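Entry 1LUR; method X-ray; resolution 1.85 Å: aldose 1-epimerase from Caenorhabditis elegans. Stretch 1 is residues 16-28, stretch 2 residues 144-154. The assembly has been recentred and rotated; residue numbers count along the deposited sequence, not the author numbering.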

ATOM      1  N   GLU A  16      -1.323  -0.055  19.725  1.00 40.58           N
ATOM      2  CA  GLU A  16      -2.077   1.155  19.437  1.00 40.60           C
ATOM      3  C   GLU A  16      -1.305   2.448  19.650  1.00 39.58           C
ATOM      4  O   GLU A  16      -0.499   2.564  20.576  1.00 39.59           O
ATOM      5  CB  GLU A  16      -3.352   1.193  20.284  1.00 43.40           C
ATOM      6  CG  GLU A  16      -4.532   0.443  19.684  1.00 47.74           C
ATOM      7  CD  GLU A  16      -5.779   0.529  20.549  1.00 51.66           C
ATOM      8  OE1 GLU A  16      -6.156   1.652  20.959  1.00 52.01           O
ATOM      9  OE2 GLU A  16      -6.392  -0.527  20.813  1.00 53.35           O
ATOM     10  N   ILE A  17      -1.553   3.410  18.767  1.00 36.26           N
ATOM     11  CA  ILE A  17      -0.910   4.716  18.831  1.00 35.69           C
ATOM     12  C   ILE A  17      -2.022   5.712  18.558  1.00 35.15           C
ATOM     13  O   ILE A  17      -3.020   5.372  17.917  1.00 33.81           O
ATOM     14  CB  ILE A  17       0.206   4.899  17.779  1.00 35.69           C
ATOM     15  CG1 ILE A  17      -0.361   4.790  16.365  1.00 35.02           C
ATOM     16  CG2 ILE A  17       1.299   3.874  18.007  1.00 34.38           C
ATOM     17  CD1 ILE A  17       0.651   5.133  15.290  1.00 35.90           C
ATOM     18  N   ALA A  18      -1.871   6.938  19.040  1.00 35.51           N
ATOM     19  CA  ALA A  18      -2.912   7.931  18.814  1.00 35.21           C
ATOM     20  C   ALA A  18      -2.471   9.342  19.159  1.00 33.71           C
ATOM     21  O   ALA A  18      -1.505   9.545  19.894  1.00 34.74           O
ATOM     22  CB  ALA A  18      -4.150   7.564  19.631  1.00 34.49           C
ATOM     23  N   ASN A  19      -3.169  10.323  18.608  1.00 32.52           N
ATOM     24  CA  ASN A  19      -2.823  11.705  18.893  1.00 32.87           C
ATOM     25  C   ASN A  19      -3.831  12.192  19.932  1.00 33.07           C
ATOM     26  O   ASN A  19      -4.525  11.384  20.547  1.00 33.45           O
ATOM     27  CB  ASN A  19      -2.875  12.572  17.633  1.00 32.48           C
ATOM     28  CG  ASN A  19      -4.247  12.627  17.013  1.00 33.24           C
ATOM     29  OD1 ASN A  19      -5.218  12.090  17.555  1.00 35.09           O
ATOM     30  ND2 ASN A  19      -4.343  13.285  15.863  1.00 34.47           N
ATOM     31  N   LYS A  20      -3.920  13.499  20.123  1.00 34.87           N
ATOM     32  CA  LYS A  20      -4.850  14.049  21.104  1.00 37.66           C
ATOM     33  C   LYS A  20      -6.151  14.590  20.517  1.00 38.27           C
ATOM     34  O   LYS A  20      -6.964  15.162  21.246  1.00 37.98           O
ATOM     35  CB  LYS A  20      -4.158  15.164  21.890  1.00 39.19           C
ATOM     36  CG  LYS A  20      -2.921  14.739  22.658  1.00 41.97           C
ATOM     37  CD  LYS A  20      -3.281  13.898  23.866  1.00 47.10           C
ATOM     38  CE  LYS A  20      -2.090  13.764  24.802  1.00 48.65           C
ATOM     39  NZ  LYS A  20      -1.573  15.113  25.184  1.00 51.75           N
ATOM     40  N   GLN A  21      -6.358  14.404  19.215  1.00 39.54           N
ATOM     41  CA  GLN A  21      -7.574  14.896  18.571  1.00 39.90           C
ATOM     42  C   GLN A  21      -8.573  13.848  18.092  1.00 39.87           C
ATOM     43  O   GLN A  21      -9.502  14.175  17.352  1.00 41.05           O
ATOM     44  CB  GLN A  21      -7.220  15.807  17.392  1.00 42.61           C
ATOM     45  CG  GLN A  21      -6.620  17.143  17.792  1.00 46.32           C
ATOM     46  CD  GLN A  21      -5.169  17.029  18.188  1.00 49.10           C
ATOM     47  OE1 GLN A  21      -4.299  16.824  17.341  1.00 51.67           O
ATOM     48  NE2 GLN A  21      -4.896  17.150  19.481  1.00 51.29           N
ATOM     49  N   GLY A  22      -8.394  12.597  18.496  1.00 38.10           N
ATOM     50  CA  GLY A  22      -9.329  11.575  18.064  1.00 36.43           C
ATOM     51  C   GLY A  22      -8.894  10.701  16.900  1.00 36.68           C
ATOM     52  O   GLY A  22      -9.739  10.129  16.216  1.00 37.80           O
ATOM     53  N   LEU A  23      -7.588  10.608  16.663  1.00 35.32           N
ATOM     54  CA  LEU A  23      -7.048   9.787  15.577  1.00 34.22           C
ATOM     55  C   LEU A  23      -6.290   8.639  16.225  1.00 33.65           C
ATOM     56  O   LEU A  23      -5.354   8.862  16.989  1.00 35.28           O
ATOM     57  CB  LEU A  23      -6.092  10.602  14.696  1.00 33.52           C
ATOM     58  CG  LEU A  23      -5.253   9.852  13.649  1.00 33.82           C
ATOM     59  CD1 LEU A  23      -6.151   9.173  12.614  1.00 30.38           C
ATOM     60  CD2 LEU A  23      -4.319  10.844  12.966  1.00 35.46           C
ATOM     61  N   THR A  24      -6.698   7.411  15.936  1.00 33.27           N
ATOM     62  CA  THR A  24      -6.039   6.249  16.507  1.00 34.91           C
ATOM     63  C   THR A  24      -5.672   5.251  15.410  1.00 34.58           C
ATOM     64  O   THR A  24      -6.402   5.078  14.437  1.00 35.50           O
ATOM     65  CB  THR A  24      -6.950   5.547  17.552  1.00 35.81           C
ATOM     66  OG1 THR A  24      -7.325   6.488  18.567  1.00 37.11           O
ATOM     67  CG2 THR A  24      -6.221   4.387  18.218  1.00 36.75           C
ATOM     68  N   ALA A  25      -4.524   4.609  15.573  1.00 33.70           N
ATOM     69  CA  ALA A  25      -4.052   3.627  14.608  1.00 34.03           C
ATOM     70  C   ALA A  25      -3.607   2.385  15.362  1.00 33.60           C
ATOM     71  O   ALA A  25      -2.937   2.480  16.388  1.00 34.30           O
ATOM     72  CB  ALA A  25      -2.887   4.192  13.808  1.00 33.12           C
ATOM     73  N   THR A  26      -3.995   1.220  14.862  1.00 33.93           N
ATOM     74  CA  THR A  26      -3.617  -0.025  15.505  1.00 34.46           C
ATOM     75  C   THR A  26      -2.733  -0.810  14.541  1.00 34.29           C
ATOM     76  O   THR A  26      -3.133  -1.094  13.415  1.00 34.64           O
ATOM     77  CB  THR A  26      -4.847  -0.861  15.871  1.00 35.56           C
ATOM     78  OG1 THR A  26      -5.710  -0.088  16.717  1.00 34.95           O
ATOM     79  CG2 THR A  26      -4.427  -2.118  16.613  1.00 36.37           C
ATOM     80  N   LEU A  27      -1.530  -1.147  14.991  1.00 34.24           N
ATOM     81  CA  LEU A  27      -0.584  -1.893  14.174  1.00 34.03           C
ATOM     82  C   LEU A  27      -0.380  -3.318  14.682  1.00 34.94           C
ATOM     83  O   LEU A  27      -0.707  -3.637  15.826  1.00 35.78           O
ATOM     84  CB  LEU A  27       0.762  -1.173  14.141  1.00 33.23           C
ATOM     85  CG  LEU A  27       0.767   0.283  13.665  1.00 33.14           C
ATOM     86  CD1 LEU A  27       0.011   0.384  12.347  1.00 31.80           C
ATOM     87  CD2 LEU A  27       0.121   1.185  14.716  1.00 33.69           C
ATOM     88  N   LEU A  28       0.175  -4.163  13.820  1.00 33.74           N
ATOM     89  CA  LEU A  28       0.436  -5.558  14.152  1.00 34.52           C
ATOM     90  C   LEU A  28       1.838  -5.910  13.659  1.00 34.80           C
ATOM     91  O   LEU A  28       2.161  -5.707  12.487  1.00 34.59           O
ATOM     92  CB  LEU A  28      -0.603  -6.456  13.473  1.00 34.76           C
ATOM     93  CG  LEU A  28      -0.636  -7.946  13.823  1.00 36.34           C
ATOM     94  CD1 LEU A  28      -0.994  -8.127  15.299  1.00 36.88           C
ATOM     95  CD2 LEU A  28      -1.668  -8.641  12.944  1.00 36.92           C
ATOM     96  N   THR A 144       8.065   2.731  10.069  1.00 27.26           N
ATOM     97  CA  THR A 144       7.505   3.455  11.203  1.00 25.90           C
ATOM     98  C   THR A 144       6.147   4.060  10.897  1.00 25.91           C
ATOM     99  O   THR A 144       5.913   4.566   9.798  1.00 26.51           O
ATOM    100  CB  THR A 144       8.444   4.605  11.655  1.00 24.55           C
ATOM    101  OG1 THR A 144       9.740   4.080  11.969  1.00 24.15           O
ATOM    102  CG2 THR A 144       7.869   5.309  12.897  1.00 25.98           C
ATOM    103  N   TYR A 145       5.245   3.969  11.871  1.00 25.08           N
ATOM    104  CA  TYR A 145       3.907   4.516  11.745  1.00 26.41           C
ATOM    105  C   TYR A 145       3.851   5.567  12.846  1.00 28.50           C
ATOM    106  O   TYR A 145       4.161   5.269  14.004  1.00 29.43           O
ATOM    107  CB  TYR A 145       2.828   3.474  12.014  1.00 26.28           C
ATOM    108  CG  TYR A 145       2.643   2.445  10.932  1.00 27.09           C
ATOM    109  CD1 TYR A 145       3.320   1.224  10.983  1.00 27.12           C
ATOM    110  CD2 TYR A 145       1.733   2.654   9.895  1.00 26.91           C
ATOM    111  CE1 TYR A 145       3.084   0.229  10.037  1.00 26.94           C
ATOM    112  CE2 TYR A 145       1.491   1.663   8.939  1.00 26.85           C
ATOM    113  CZ  TYR A 145       2.168   0.451   9.022  1.00 28.54           C
ATOM    114  OH  TYR A 145       1.904  -0.548   8.113  1.00 27.75           O
ATOM    115  N   THR A 146       3.468   6.786  12.488  1.00 27.88           N
ATOM    116  CA  THR A 146       3.382   7.866  13.457  1.00 27.85           C
ATOM    117  C   THR A 146       2.146   8.720  13.206  1.00 27.65           C
ATOM    118  O   THR A 146       1.781   8.976  12.061  1.00 26.28           O
ATOM    119  CB  THR A 146       4.627   8.777  13.361  1.00 27.86           C
ATOM    120  OG1 THR A 146       5.810   8.004  13.611  1.00 26.79           O
ATOM    121  CG2 THR A 146       4.540   9.928  14.372  1.00 28.70           C
ATOM    122  N   VAL A 147       1.480   9.129  14.278  1.00 27.37           N
ATOM    123  CA  VAL A 147       0.293   9.965  14.157  1.00 29.00           C
ATOM    124  C   VAL A 147       0.676  11.273  14.841  1.00 30.06           C
ATOM    125  O   VAL A 147       1.420  11.258  15.821  1.00 30.65           O
ATOM    126  CB  VAL A 147      -0.926   9.358  14.872  1.00 29.15           C
ATOM    127  CG1 VAL A 147      -1.461   8.176  14.080  1.00 27.78           C
ATOM    128  CG2 VAL A 147      -0.540   8.930  16.287  1.00 29.77           C
ATOM    129  N   ASN A 148       0.191  12.399  14.325  1.00 30.17           N
ATOM    130  CA  ASN A 148       0.525  13.687  14.933  1.00 31.75           C
ATOM    131  C   ASN A 148      -0.687  14.582  15.164  1.00 33.26           C
ATOM    132  O   ASN A 148      -1.815  14.205  14.859  1.00 32.55           O
ATOM    133  CB  ASN A 148       1.546  14.435  14.074  1.00 29.95           C
ATOM    134  CG  ASN A 148       1.058  14.677  12.658  1.00 29.03           C
ATOM    135  OD1 ASN A 148      -0.115  14.970  12.428  1.00 25.52           O
ATOM    136  ND2 ASN A 148       1.970  14.578  11.700  1.00 31.30           N
ATOM    137  N   ASP A 149      -0.428  15.775  15.702  1.00 35.13           N
ATOM    138  CA  ASP A 149      -1.470  16.757  15.997  1.00 37.39           C
ATOM    139  C   ASP A 149      -2.126  17.366  14.767  1.00 37.22           C
ATOM    140  O   ASP A 149      -3.107  18.097  14.879  1.00 37.46           O
ATOM    141  CB  ASP A 149      -0.904  17.880  16.881  1.00 39.87           C
ATOM    142  CG  ASP A 149       0.369  18.485  16.315  1.00 42.99           C
ATOM    143  OD1 ASP A 149       0.367  18.913  15.141  1.00 45.65           O
ATOM    144  OD2 ASP A 149       1.378  18.532  17.049  1.00 47.62           O
ATOM    145  N   ARG A 150      -1.579  17.075  13.592  1.00 37.20           N
ATOM    146  CA  ARG A 150      -2.129  17.599  12.350  1.00 36.11           C
ATOM    147  C   ARG A 150      -3.076  16.555  11.763  1.00 33.81           C
ATOM    148  O   ARG A 150      -3.494  16.655  10.611  1.00 34.14           O
ATOM    149  CB  ARG A 150      -0.996  17.899  11.365  1.00 37.75           C
ATOM    150  CG  ARG A 150       0.011  18.928  11.866  1.00 42.48           C
ATOM    151  CD  ARG A 150       1.203  19.026  10.924  1.00 45.17           C
ATOM    152  NE  ARG A 150       0.789  19.326   9.555  1.00 49.69           N
ATOM    153  CZ  ARG A 150       1.597  19.283   8.497  1.00 52.15           C
ATOM    154  NH1 ARG A 150       2.876  18.952   8.642  1.00 51.87           N
ATOM    155  NH2 ARG A 150       1.122  19.571   7.290  1.00 52.51           N
ATOM    156  N   ASN A 151      -3.422  15.560  12.574  1.00 32.07           N
ATOM    157  CA  ASN A 151      -4.317  14.480  12.156  1.00 31.45           C
ATOM    158  C   ASN A 151      -3.752  13.732  10.964  1.00 30.61           C
ATOM    159  O   ASN A 151      -4.477  13.370  10.030  1.00 29.98           O
ATOM    160  CB  ASN A 151      -5.708  15.005  11.808  1.00 33.83           C
ATOM    161  CG  ASN A 151      -6.494  15.406  13.030  1.00 35.80           C
ATOM    162  OD1 ASN A 151      -6.450  14.728  14.055  1.00 36.29           O
ATOM    163  ND2 ASN A 151      -7.235  16.504  12.927  1.00 38.14           N
ATOM    164  N   GLN A 152      -2.447  13.503  11.004  1.00 29.77           N
ATOM    165  CA  GLN A 152      -1.777  12.795   9.930  1.00 29.85           C
ATOM    166  C   GLN A 152      -1.195  11.471  10.397  1.00 29.63           C
ATOM    167  O   GLN A 152      -0.782  11.323  11.551  1.00 29.09           O
ATOM    168  CB  GLN A 152      -0.622  13.624   9.370  1.00 31.78           C
ATOM    169  CG  GLN A 152      -0.979  15.019   8.917  1.00 32.71           C
ATOM    170  CD  GLN A 152       0.226  15.749   8.377  1.00 33.54           C
ATOM    171  OE1 GLN A 152       1.289  15.750   8.998  1.00 33.39           O
ATOM    172  NE2 GLN A 152       0.071  16.378   7.214  1.00 31.87           N
ATOM    173  N   LEU A 153      -1.180  10.509   9.486  1.00 27.97           N
ATOM    174  CA  LEU A 153      -0.633   9.194   9.761  1.00 26.63           C
ATOM    175  C   LEU A 153       0.569   9.217   8.826  1.00 26.74           C
ATOM    176  O   LEU A 153       0.417   9.383   7.612  1.00 27.18           O
ATOM    177  CB  LEU A 153      -1.581   8.069   9.343  1.00 25.80           C
ATOM    178  CG  LEU A 153      -0.905   6.689   9.312  1.00 26.92           C
ATOM    179  CD1 LEU A 153      -0.456   6.289  10.719  1.00 30.69           C
ATOM    180  CD2 LEU A 153      -1.872   5.656   8.756  1.00 29.84           C
ATOM    181  N   ILE A 154       1.761   9.107   9.392  1.00 25.75           N
ATOM    182  CA  ILE A 154       2.969   9.117   8.583  1.00 26.51           C
ATOM    183  C   ILE A 154       3.593   7.730   8.552  1.00 26.28           C
ATOM    184  O   ILE A 154       3.821   7.115   9.601  1.00 25.02           O
ATOM    185  CB  ILE A 154       4.012  10.104   9.148  1.00 27.66           C
ATOM    186  CG1 ILE A 154       3.480  11.537   9.048  1.00 28.40           C
ATOM    187  CG2 ILE A 154       5.333   9.955   8.398  1.00 27.90           C
ATOM    188  CD1 ILE A 154       4.363  12.563   9.722  1.00 31.40           C
TER

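Two hairpins, distant in sequence, pack against each other here, and Val 147 lies at the apolar centre of the contact. Its CA-to-CB bond points toward the first hairpin, and more of its surface is covered by the other stretch than that of any other residue in the pair. CG1 reaches into a pocket formed by three side chains, lying 3.9 Å from Ile 17 CD1, 4.1 Å from Leu 23 CD2 and 4.2 Å from Ala 25 CB. Val 147 CG2 lies 3.5 Å from Ala 18 C, against the main chain, and also touches Ile 17 CD1 at 4.1 Å. A compact, beta-branched residue suits this place: it favours the extended backbone and offers two methyls close to the strand, each with a surface to meet.

The residues around it differ in reach. Ile 17 and Ala 25 are paired across the first hairpin by two backbone hydrogen bonds, N of each to O of the other at 2.9 Å, so both side chains are presented to the same partner. Ile 17, with chi1 p and chi2 t, carries CD1 to within 3.7 Å of Tyr 145 O and 4.3 Å of Tyr 145 CB. Ala 25 contributes a single methyl, its CB 4.2 Å from Val 147 CG1 and 4.5 Å from Leu 153 CD1, so a small side chain suffices to touch both.

Next along the strand, Leu 27 meets Tyr 145. Leu 27 CD1 sits over one face of the ring, 3.5 Å from its centroid and only 8° off the ring normal, a nearly ideal CH-pi contact. The flat aromatic surface accepts a methyl without leaving a gap, while the tyrosine hydroxyl finds its hydrogen bond elsewhere in the structure.

In the other direction the contact becomes polar. Leu 23 marks the transition: besides touching Val 147, its CD2 packs 3.6 Å from Asn 151 C, so a greasy side chain covers the backbone at the end of the opposing turn. Beyond it, Asn 19 joins the two loops. Its ND2 donates to Asn 148 O at 2.9 Å, almost linearly at 168°, and to Asn 151 OD1 at 3.1 Å. On the other side of the amide, Asn 19 OD1 accepts from Leu 23 N at 2.9 Å and, weakly, from Gln 21 N at 3.1 Å. A short carboxamide is apt because it both holds its own loop and donates to the neighbouring one.

Asn 148 plays a matching part in the type I turn from Asn 148 to Asn 151. Its CA-to-CB bond points away from the first hairpin, and its OD1 accepts from Arg 150 N at 2.8 Å and Gln 152 N at 3.1 Å, while its backbone O accepts both Asn 151 N, at 3.1 Å within the turn, and Asn 19 ND2 from across the contact. At the exposed edge of the contact, Gln 21 OE1 approaches Asp 149 O to 3.0 Å, but both atoms are acceptors, so this proximity is no hydrogen bond.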